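Local structure of glycosyl hydrolase family 2, TIM barrel domain protein (Faecalibacterium prausnitzii A2-165, 6ED2) at residues C444-K454 and T477-F488; N162-T173 and K182-N192. The protein probably hydrolyses beta-glucuronides as a gut bacterial beta-glucuronidase of glycosyl hydrolase family 2, and binds magnesium ions. One frame throughout, in Å; residues are numbered along the deposited sequence.

Contact 1. Residues C444-K454 and T477-F488; sequences CTSAGTEEYFK and TSLPDTSKGQRF
Lys484 lies against the turn that leads into helix 449-463 with its aliphatic chain rather than its charge. Its CD is 3.2 Å from Ser446 O, and bends at chi3 (143°) and chi4 (74°) leave NZ 5.5 Å from Glu450 OE1, too far for a salt bridge. The backbone does the fastening: Lys484 N donates to Cys444 O at 2.7 Å, a somewhat bent bond (N-H...O 141°). The methyl CG2 of Thr445 touches both Thr482 O and Thr482 OG1, each at 3.5 Å, and a water joins Thr445 OG1 to Thr477 OG1 and Ser478 OG. At the far end Phe488 offers one ring face to the helix. Phe453 CB stands 4.0 Å from the centroid of that ring, a CH-pi contact, and Lys454 CB reaches Phe488 CE1 at 3.8 Å. Between these ends Gly485 CA fits 3.7 Å from Phe453 CE1. Glu450 and Arg487 meet through water: one molecule donates to Glu450 OE2 and accepts from Arg487 NH2, each at 2.7 Å. The loop after strand 470-474 is thus held to the start of a TIM barrel helix by one direct backbone bond, apolar cover and water, so charge pairing is probably a minor part of the hold.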
loop_
_atom_site.group_PDB
_atom_site.type_symbol
_atom_site.label_atom_id
_atom_site.label_comp_id
_atom_site.label_asym_id
_atom_site.label_seq_id
_atom_site.Cartn_x
_atom_site.Cartn_y
_atom_site.Cartn_z
ATOM N N CYS A 444 28.555 -27.476 -0.346
ATOM C CA CYS A 444 28.934 -28.812 0.113
ATOM C C CYS A 444 29.131 -29.809 -1.033
ATOM O O CYS A 444 29.231 -31.018 -0.779
ATOM C CB CYS A 444 27.910 -29.353 1.126
ATOM S SG CYS A 444 26.202 -29.712 0.551
ATOM N N THR A 445 29.168 -29.322 -2.276
ATOM C CA THR A 445 29.702 -30.049 -3.412
ATOM C C THR A 445 31.166 -29.724 -3.644
ATOM O O THR A 445 31.800 -30.340 -4.509
ATOM C CB THR A 445 28.909 -29.728 -4.687
ATOM O OG1 THR A 445 28.881 -28.313 -4.885
ATOM C CG2 THR A 445 27.480 -30.258 -4.597
ATOM N N SER A 446 31.706 -28.767 -2.900
ATOM C CA SER A 446 33.083 -28.343 -3.093
ATOM C C SER A 446 34.035 -29.465 -2.692
ATOM O O SER A 446 33.768 -30.228 -1.751
ATOM C CB SER A 446 33.352 -27.077 -2.267
ATOM O OG SER A 446 34.727 -26.753 -2.168
ATOM N N ALA A 447 35.135 -29.586 -3.427
ATOM C CA ALA A 447 36.240 -30.397 -2.934
ATOM C C ALA A 447 36.682 -29.839 -1.592
ATOM O O ALA A 447 36.689 -28.623 -1.390
ATOM C CB ALA A 447 37.412 -30.384 -3.921
ATOM N N GLY A 448 37.038 -30.732 -0.668
ATOM C CA GLY A 448 37.417 -30.326 0.671
ATOM C C GLY A 448 36.271 -30.233 1.657
ATOM O O GLY A 448 36.507 -29.900 2.828
ATOM N N THR A 449 35.041 -30.512 1.220
ATOM C CA THR A 449 33.888 -30.463 2.117
ATOM C C THR A 449 34.059 -31.432 3.277
ATOM O O THR A 449 33.850 -31.065 4.445
ATOM C CB THR A 449 32.605 -30.791 1.344
ATOM O OG1 THR A 449 32.304 -29.735 0.430
ATOM C CG2 THR A 449 31.441 -31.031 2.284
ATOM N N GLU A 450 34.426 -32.688 2.969
ATOM C CA GLU A 450 34.521 -33.706 4.011
ATOM C C GLU A 450 35.589 -33.351 5.036
ATOM O O GLU A 450 35.380 -33.521 6.240
ATOM C CB GLU A 450 34.817 -35.077 3.407
ATOM C CG GLU A 450 33.794 -35.558 2.414
ATOM C CD GLU A 450 34.267 -35.394 0.969
ATOM O OE1 GLU A 450 34.692 -34.260 0.566
ATOM O OE2 GLU A 450 34.213 -36.417 0.243
ATOM N N GLU A 451 36.747 -32.871 4.578
ATOM C CA GLU A 451 37.795 -32.481 5.515
ATOM C C GLU A 451 37.329 -31.346 6.425
ATOM O O GLU A 451 37.784 -31.234 7.568
ATOM C CB GLU A 451 39.055 -32.075 4.750
ATOM C CG GLU A 451 39.756 -33.227 3.980
ATOM C CD GLU A 451 39.098 -33.578 2.630
ATOM O OE1 GLU A 451 37.997 -33.055 2.293
ATOM O OE2 GLU A 451 39.692 -34.401 1.893
ATOM N N TYR A 452 36.414 -30.507 5.939
ATOM C CA TYR A 452 35.891 -29.414 6.747
ATOM C C TYR A 452 34.789 -29.904 7.682
ATOM O O TYR A 452 34.825 -29.621 8.882
ATOM C CB TYR A 452 35.383 -28.291 5.833
ATOM C CG TYR A 452 35.110 -27.012 6.563
ATOM C CD1 TYR A 452 36.112 -26.066 6.741
ATOM C CD2 TYR A 452 33.857 -26.747 7.093
ATOM C CE1 TYR A 452 35.872 -24.884 7.426
ATOM C CE2 TYR A 452 33.603 -25.559 7.777
ATOM C CZ TYR A 452 34.620 -24.640 7.942
ATOM O OH TYR A 452 34.384 -23.482 8.627
ATOM N N PHE A 453 33.827 -30.673 7.154
ATOM C CA PHE A 453 32.656 -31.064 7.941
ATOM C C PHE A 453 33.017 -32.039 9.056
ATOM O O PHE A 453 32.433 -31.976 10.149
ATOM C CB PHE A 453 31.593 -31.715 7.047
ATOM C CG PHE A 453 30.739 -30.741 6.270
ATOM C CD1 PHE A 453 29.389 -30.995 6.078
ATOM C CD2 PHE A 453 31.285 -29.597 5.716
ATOM C CE1 PHE A 453 28.601 -30.120 5.342
ATOM C CE2 PHE A 453 30.510 -28.719 4.977
ATOM C CZ PHE A 453 29.172 -28.973 4.792
ATOM N N LYS A 454 33.928 -32.988 8.781
ATOM C CA LYS A 454 34.150 -34.093 9.716
ATOM C C LYS A 454 34.547 -33.595 11.099
ATOM O O LYS A 454 33.868 -33.952 12.076
ATOM C CB LYS A 454 35.192 -35.072 9.153
ATOM C CG LYS A 454 35.496 -36.273 10.067
ATOM C CD LYS A 454 36.445 -37.253 9.347
ATOM C CE LYS A 454 36.818 -38.456 10.211
ATOM N NZ LYS A 454 38.234 -38.266 10.643
ATOM N N THR A 477 21.708 -26.074 -5.077
ATOM C CA THR A 477 22.658 -26.671 -6.006
ATOM C C THR A 477 23.366 -27.902 -5.444
ATOM O O THR A 477 24.205 -28.473 -6.142
ATOM C CB THR A 477 23.713 -25.640 -6.406
ATOM O OG1 THR A 477 24.357 -25.149 -5.224
ATOM C CG2 THR A 477 23.078 -24.480 -7.150
ATOM N N SER A 478 23.091 -28.303 -4.201
ATOM C CA SER A 478 23.641 -29.532 -3.636
ATOM C C SER A 478 22.539 -30.580 -3.654
ATOM O O SER A 478 21.570 -30.470 -2.904
ATOM C CB SER A 478 24.163 -29.314 -2.217
ATOM O OG SER A 478 25.341 -28.521 -2.234
ATOM N N LEU A 479 22.686 -31.585 -4.504
ATOM C CA LEU A 479 21.655 -32.580 -4.770
ATOM C C LEU A 479 21.930 -33.853 -3.982
ATOM O O LEU A 479 23.021 -34.042 -3.441
ATOM C CB LEU A 479 21.589 -32.863 -6.274
ATOM C CG LEU A 479 21.355 -31.615 -7.131
ATOM C CD1 LEU A 479 21.171 -31.990 -8.592
ATOM C CD2 LEU A 479 20.156 -30.798 -6.625
ATOM N N PRO A 480 20.946 -34.751 -3.875
ATOM C CA PRO A 480 21.164 -35.987 -3.104
ATOM C C PRO A 480 22.414 -36.754 -3.515
ATOM O O PRO A 480 23.096 -37.342 -2.662
ATOM C CB PRO A 480 19.899 -36.802 -3.401
ATOM C CG PRO A 480 18.866 -35.794 -3.730
ATOM C CD PRO A 480 19.557 -34.639 -4.362
ATOM N N ASP A 481 22.748 -36.727 -4.801
ATOM C CA ASP A 481 23.811 -37.529 -5.377
ATOM C C ASP A 481 25.118 -36.767 -5.529
ATOM O O ASP A 481 26.142 -37.389 -5.826
ATOM C CB ASP A 481 23.364 -38.075 -6.747
ATOM C CG ASP A 481 22.633 -37.013 -7.612
ATOM O OD1 ASP A 481 23.054 -36.815 -8.780
ATOM O OD2 ASP A 481 21.633 -36.386 -7.148
ATOM N N THR A 482 25.117 -35.444 -5.337
ATOM C CA THR A 482 26.343 -34.665 -5.446
ATOM C C THR A 482 26.809 -34.046 -4.130
ATOM O O THR A 482 27.971 -33.634 -4.040
ATOM C CB THR A 482 26.187 -33.546 -6.493
ATOM O OG1 THR A 482 25.235 -32.577 -6.038
ATOM C CG2 THR A 482 25.716 -34.106 -7.841
ATOM N N SER A 483 25.948 -33.960 -3.117
ATOM C CA SER A 483 26.344 -33.341 -1.855
ATOM C C SER A 483 27.369 -34.216 -1.145
ATOM O O SER A 483 27.082 -35.374 -0.808
ATOM C CB SER A 483 25.133 -33.125 -0.948
ATOM O OG SER A 483 25.566 -32.791 0.368
ATOM N N LYS A 484 28.561 -33.663 -0.912
ATOM C CA LYS A 484 29.570 -34.342 -0.113
ATOM C C LYS A 484 29.344 -34.190 1.382
ATOM O O LYS A 484 30.019 -34.866 2.168
ATOM C CB LYS A 484 30.955 -33.820 -0.453
ATOM C CG LYS A 484 31.333 -34.025 -1.913
ATOM C CD LYS A 484 32.562 -33.195 -2.248
ATOM C CE LYS A 484 33.457 -33.925 -3.208
ATOM N NZ LYS A 484 32.861 -33.922 -4.565
ATOM N N GLY A 485 28.428 -33.318 1.796
ATOM C CA GLY A 485 28.265 -33.081 3.209
ATOM C C GLY A 485 27.078 -33.776 3.831
ATOM O O GLY A 485 27.070 -33.976 5.049
ATOM N N GLN A 486 26.069 -34.159 3.032
ATOM C CA GLN A 486 24.819 -34.608 3.646
ATOM C C GLN A 486 25.022 -35.821 4.541
ATOM O O GLN A 486 24.294 -35.981 5.533
ATOM C CB GLN A 486 23.755 -34.899 2.586
ATOM C CG GLN A 486 24.112 -36.001 1.605
ATOM C CD GLN A 486 23.705 -37.381 2.097
ATOM O OE1 GLN A 486 22.926 -37.513 3.048
ATOM N NE2 GLN A 486 24.254 -38.424 1.469
ATOM N N ARG A 487 26.004 -36.681 4.232
ATOM C CA ARG A 487 26.153 -37.915 5.009
ATOM C C ARG A 487 26.529 -37.650 6.466
ATOM O O ARG A 487 26.313 -38.527 7.313
ATOM C CB ARG A 487 27.185 -38.846 4.351
ATOM C CG ARG A 487 28.638 -38.394 4.411
ATOM C CD ARG A 487 29.585 -39.511 3.908
ATOM N NE ARG A 487 30.962 -39.044 3.687
ATOM C CZ ARG A 487 31.932 -39.145 4.602
ATOM N NH1 ARG A 487 31.677 -39.697 5.782
ATOM N NH2 ARG A 487 33.149 -38.702 4.339
ATOM N N PHE A 488 27.038 -36.449 6.790
ATOM C CA PHE A 488 27.403 -36.135 8.174
ATOM C C PHE A 488 26.207 -35.772 9.045
ATOM O O PHE A 488 26.313 -35.840 10.272
ATOM C CB PHE A 488 28.395 -34.981 8.215
ATOM C CG PHE A 488 29.706 -35.305 7.604
ATOM C CD1 PHE A 488 30.677 -35.967 8.339
ATOM C CD2 PHE A 488 29.967 -34.972 6.283
ATOM C CE1 PHE A 488 31.898 -36.271 7.776
ATOM C CE2 PHE A 488 31.184 -35.271 5.711
ATOM C CZ PHE A 488 32.153 -35.926 6.459
HETATM O O HOH W 1 26.435 -26.860 -3.681
HETATM O O HOH W 2 31.134 -37.250 1.456
HETATM O O HOH W 3 34.026 -38.563 1.824
#

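Contact 2. Residues N162-T173 and K182-N192; sequences NELSETMLPAGT and KIAAPYFDFYN
Tyr187 OH donates to Glu166 OE2 at 2.6 Å, using the anti lone pair of the carboxylate oxygen, which lies at the edge of the phenol ring and in its plane. The carboxylate is turned 62° from that ring, and its other oxygen, OE1, forms a salt bridge with Lys406. Gly172 CA sits over the centre of one ring face, 3.6 Å from the centroid, a CH-pi contact; Gly172 has no side chain at this tight crossing beside Pro186. Tyr187 N also binds Ala171 O, so backbone, ring face and hydroxyl all fix this tyrosine. Next to it, Thr173 and Ala185 form an antiparallel hydrogen-bonded pair, with Thr173 N giving a nearly straight bond (177°) to Ala185 O and Ala185 N returning one of 2.7 Å to Thr173 O. Leu164 CD1 packs on Pro186 and on Phe188 CZ (3.8 Å), while Pro170, after a cis peptide bond, brings CG to 3.6 Å from Phe188 CE2. Asn192, with CG anti to the backbone N (chi1 -168°), sends ND2 to Asn162 O at 3.1 Å, in both the amide and carbonyl planes; its OD1 binds His119. The contact closes the base of the hairpin of strands 172-176 and 182-186, beyond strand 152-161, with Leu169 reaching helix 409-427 and Ile183 packing on Ala506 of a second subunit.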
loop_
_atom_site.group_PDB
_atom_site.type_symbol
_atom_site.label_atom_id
_atom_site.label_comp_id
_atom_site.label_asym_id
_atom_site.label_seq_id
_atom_site.Cartn_x
_atom_site.Cartn_y
_atom_site.Cartn_z
ATOM N N ASN A 162 33.181 -3.907 11.751
ATOM C CA ASN A 162 32.158 -4.712 11.086
ATOM C C ASN A 162 32.576 -5.147 9.686
ATOM O O ASN A 162 31.716 -5.499 8.865
ATOM C CB ASN A 162 30.831 -3.953 11.033
ATOM C CG ASN A 162 30.908 -2.708 10.177
ATOM O OD1 ASN A 162 31.992 -2.281 9.779
ATOM N ND2 ASN A 162 29.750 -2.106 9.895
ATOM N N GLU A 163 33.871 -5.119 9.392
ATOM C CA GLU A 163 34.342 -5.565 8.090
ATOM C C GLU A 163 34.149 -7.068 7.942
ATOM O O GLU A 163 34.202 -7.828 8.913
ATOM C CB GLU A 163 35.808 -5.185 7.893
ATOM C CG GLU A 163 35.985 -3.707 7.695
ATOM C CD GLU A 163 37.441 -3.255 7.703
ATOM O OE1 GLU A 163 37.894 -2.721 8.731
ATOM O OE2 GLU A 163 38.116 -3.387 6.668
ATOM N N LEU A 164 33.885 -7.482 6.708
ATOM C CA LEU A 164 33.660 -8.872 6.359
ATOM C C LEU A 164 34.884 -9.470 5.666
ATOM O O LEU A 164 35.613 -8.785 4.944
ATOM C CB LEU A 164 32.439 -8.984 5.452
ATOM C CG LEU A 164 31.118 -8.544 6.093
ATOM C CD1 LEU A 164 29.982 -8.697 5.094
ATOM C CD2 LEU A 164 30.843 -9.333 7.379
ATOM N N SER A 165 35.094 -10.767 5.878
ATOM C CA SER A 165 36.164 -11.494 5.198
ATOM C C SER A 165 35.719 -12.935 4.995
ATOM O O SER A 165 34.638 -13.340 5.437
ATOM C CB SER A 165 37.474 -11.452 5.992
ATOM O OG SER A 165 37.394 -12.390 7.056
ATOM N N GLU A 166 36.577 -13.715 4.335
ATOM C CA GLU A 166 36.320 -15.120 4.065
ATOM C C GLU A 166 36.811 -16.037 5.183
ATOM O O GLU A 166 36.732 -17.263 5.040
ATOM C CB GLU A 166 36.962 -15.524 2.734
ATOM C CG GLU A 166 36.484 -14.675 1.568
ATOM C CD GLU A 166 36.970 -15.179 0.213
ATOM O OE1 GLU A 166 37.945 -15.964 0.174
ATOM O OE2 GLU A 166 36.346 -14.811 -0.810
ATOM N N THR A 167 37.312 -15.484 6.289
ATOM C CA THR A 167 37.757 -16.306 7.408
ATOM C C THR A 167 36.891 -16.134 8.653
ATOM O O THR A 167 37.261 -16.632 9.722
ATOM C CB THR A 167 39.226 -16.010 7.742
ATOM O OG1 THR A 167 39.424 -14.597 7.852
ATOM C CG2 THR A 167 40.136 -16.547 6.653
ATOM N N MET A 168 35.739 -15.476 8.543
ATOM C CA MET A 168 34.882 -15.209 9.690
ATOM C C MET A 168 33.485 -15.779 9.464
ATOM O O MET A 168 33.087 -16.118 8.348
ATOM C CB MET A 168 34.768 -13.702 9.952
ATOM C CG MET A 168 34.119 -12.969 8.778
ATOM S SD MET A 168 33.804 -11.218 9.077
ATOM C CE MET A 168 32.334 -11.301 10.128
ATOM N N LEU A 169 32.730 -15.846 10.552
ATOM C CA LEU A 169 31.324 -16.194 10.521
ATOM C C LEU A 169 30.507 -14.973 10.918
ATOM O O LEU A 169 30.605 -14.529 12.075
ATOM C CB LEU A 169 31.053 -17.348 11.476
ATOM C CG LEU A 169 31.517 -18.754 11.101
ATOM C CD1 LEU A 169 33.035 -18.925 11.174
ATOM C CD2 LEU A 169 30.846 -19.694 12.062
ATOM N N PRO A 170 29.679 -14.398 10.027
ATOM C CA PRO A 170 29.377 -14.843 8.660
ATOM C C PRO A 170 30.392 -14.335 7.639
ATOM O O PRO A 170 31.128 -13.386 7.914
ATOM C CB PRO A 170 28.004 -14.229 8.402
ATOM C CG PRO A 170 28.062 -12.916 9.156
ATOM C CD PRO A 170 28.909 -13.188 10.390
ATOM N N ALA A 171 30.419 -14.952 6.461
ATOM C CA ALA A 171 31.479 -14.718 5.488
ATOM C C ALA A 171 31.080 -13.673 4.452
ATOM O O ALA A 171 29.917 -13.561 4.056
ATOM C CB ALA A 171 31.839 -16.026 4.781
ATOM N N GLY A 172 32.065 -12.921 3.995
ATOM C CA GLY A 172 31.824 -12.004 2.901
ATOM C C GLY A 172 33.115 -11.329 2.537
ATOM O O GLY A 172 34.195 -11.832 2.849
ATOM N N THR A 173 33.006 -10.187 1.868
ATOM C CA THR A 173 34.175 -9.356 1.624
ATOM C C THR A 173 33.772 -7.906 1.843
ATOM O O THR A 173 32.608 -7.598 2.130
ATOM C CB THR A 173 34.755 -9.594 0.216
ATOM O OG1 THR A 173 35.910 -8.769 0.032
ATOM C CG2 THR A 173 33.738 -9.269 -0.884
ATOM N N LYS A 182 34.941 2.321 2.553
ATOM C CA LYS A 182 34.712 0.884 2.579
ATOM C C LYS A 182 33.213 0.612 2.607
ATOM O O LYS A 182 32.443 1.349 3.220
ATOM C CB LYS A 182 35.386 0.246 3.805
ATOM C CG LYS A 182 36.712 -0.484 3.521
ATOM C CD LYS A 182 37.497 -0.795 4.810
ATOM C CE LYS A 182 38.220 0.448 5.369
ATOM N NZ LYS A 182 38.699 0.327 6.796
ATOM N N ILE A 183 32.805 -0.452 1.929
ATOM C CA ILE A 183 31.429 -0.920 1.902
ATOM C C ILE A 183 31.484 -2.423 2.133
ATOM O O ILE A 183 32.426 -3.086 1.689
ATOM C CB ILE A 183 30.735 -0.583 0.557
ATOM C CG1 ILE A 183 29.249 -0.878 0.622
ATOM C CG2 ILE A 183 31.333 -1.369 -0.599
ATOM C CD1 ILE A 183 28.582 -0.061 1.648
ATOM N N ALA A 184 30.509 -2.958 2.862
ATOM C CA ALA A 184 30.469 -4.396 3.088
ATOM C C ALA A 184 29.778 -5.083 1.919
ATOM O O ALA A 184 28.779 -4.584 1.389
ATOM C CB ALA A 184 29.746 -4.734 4.394
ATOM N N ALA A 185 30.324 -6.229 1.513
ATOM C CA ALA A 185 29.787 -7.028 0.410
ATOM C C ALA A 185 29.553 -8.438 0.927
ATOM O O ALA A 185 30.402 -9.323 0.754
ATOM C CB ALA A 185 30.737 -7.032 -0.788
ATOM N N PRO A 186 28.417 -8.682 1.573
ATOM C CA PRO A 186 28.188 -9.994 2.189
ATOM C C PRO A 186 28.033 -11.085 1.147
ATOM O O PRO A 186 27.552 -10.843 0.042
ATOM C CB PRO A 186 26.877 -9.802 2.963
ATOM C CG PRO A 186 26.638 -8.325 3.021
ATOM C CD PRO A 186 27.291 -7.757 1.795
ATOM N N TYR A 187 28.441 -12.304 1.519
ATOM C CA TYR A 187 28.044 -13.490 0.772
ATOM C C TYR A 187 26.738 -14.045 1.291
ATOM O O TYR A 187 26.381 -15.181 0.953
ATOM C CB TYR A 187 29.111 -14.596 0.838
ATOM C CG TYR A 187 30.477 -14.222 0.312
ATOM C CD1 TYR A 187 30.665 -13.088 -0.486
ATOM C CD2 TYR A 187 31.591 -15.006 0.623
ATOM C CE1 TYR A 187 31.924 -12.750 -0.954
ATOM C CE2 TYR A 187 32.840 -14.678 0.170
ATOM C CZ TYR A 187 33.009 -13.555 -0.618
ATOM O OH TYR A 187 34.258 -13.241 -1.071
ATOM N N PHE A 188 26.038 -13.278 2.128
ATOM C CA PHE A 188 24.808 -13.721 2.758
ATOM C C PHE A 188 23.694 -12.731 2.454
ATOM O O PHE A 188 23.920 -11.598 2.029
ATOM C CB PHE A 188 24.968 -13.906 4.276
ATOM C CG PHE A 188 25.672 -12.776 4.959
ATOM C CD1 PHE A 188 24.958 -11.668 5.421
ATOM C CD2 PHE A 188 27.047 -12.820 5.154
ATOM C CE1 PHE A 188 25.611 -10.611 6.080
ATOM C CE2 PHE A 188 27.721 -11.776 5.791
ATOM C CZ PHE A 188 27.003 -10.667 6.260
ATOM N N ASP A 189 22.445 -13.164 2.594
ATOM C CA ASP A 189 21.360 -12.315 2.094
ATOM C C ASP A 189 21.073 -11.126 3.015
ATOM O O ASP A 189 20.696 -10.060 2.524
ATOM C CB ASP A 189 20.089 -13.156 1.881
ATOM C CG ASP A 189 19.004 -12.428 1.075
ATOM O OD1 ASP A 189 17.868 -12.957 0.974
ATOM O OD2 ASP A 189 19.276 -11.332 0.544
ATOM N N PHE A 190 21.305 -11.251 4.320
ATOM C CA PHE A 190 20.786 -10.289 5.285
ATOM C C PHE A 190 21.716 -9.086 5.441
ATOM O O PHE A 190 22.914 -9.158 5.155
ATOM C CB PHE A 190 20.518 -10.970 6.643
ATOM C CG PHE A 190 21.678 -11.781 7.188
ATOM C CD1 PHE A 190 22.505 -11.256 8.185
ATOM C CD2 PHE A 190 21.904 -13.080 6.756
ATOM C CE1 PHE A 190 23.557 -12.001 8.721
ATOM C CE2 PHE A 190 22.953 -13.836 7.288
ATOM C CZ PHE A 190 23.780 -13.288 8.279
ATOM N N TYR A 191 21.138 -7.960 5.861
ATOM C CA TYR A 191 21.900 -6.727 5.978
ATOM C C TYR A 191 22.989 -6.856 7.049
ATOM O O TYR A 191 22.806 -7.506 8.083
ATOM C CB TYR A 191 20.974 -5.552 6.305
ATOM C CG TYR A 191 21.636 -4.198 6.097
ATOM C CD1 TYR A 191 21.586 -3.564 4.862
ATOM C CD2 TYR A 191 22.341 -3.568 7.131
ATOM C CE1 TYR A 191 22.206 -2.331 4.653
ATOM C CE2 TYR A 191 22.971 -2.333 6.930
ATOM C CZ TYR A 191 22.899 -1.732 5.684
ATOM O OH TYR A 191 23.514 -0.514 5.463
ATOM N N ASN A 192 24.130 -6.213 6.804
ATOM C CA ASN A 192 25.278 -6.314 7.710
ATOM C C ASN A 192 25.125 -5.378 8.918
ATOM O O ASN A 192 25.958 -4.516 9.183
ATOM C CB ASN A 192 26.572 -6.023 6.954
ATOM C CG ASN A 192 27.815 -6.390 7.762
ATOM O OD1 ASN A 192 27.855 -7.437 8.412
ATOM N ND2 ASN A 192 28.832 -5.529 7.727
HETATM O O HOH W 4 27.074 -2.316 10.144
#

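Overall arrangement
Both contacts are partly buried and lie away from the Thr239-Glu241 magnesium site, though Phe190 of contact 2 comes within about 4 Å of another bound magnesium ion. Contact 1 joins a loop to a helix within the TIM barrel range, and four of its touching residues are exposed; contact 2 belongs to the sugar binding range and has none exposed. The chemistry follows: water, aliphatic cover and a CH-pi contact at the barrel edge, paired strands, a buried aromatic cluster and direct side-chain bonds at the hairpin. Their centres are 23 Å apart, yet their segments both reach helix 409-427, where Tyr452 of 444-454 and Leu169 of 162-173 share Leu412 and His416, linking the two domains.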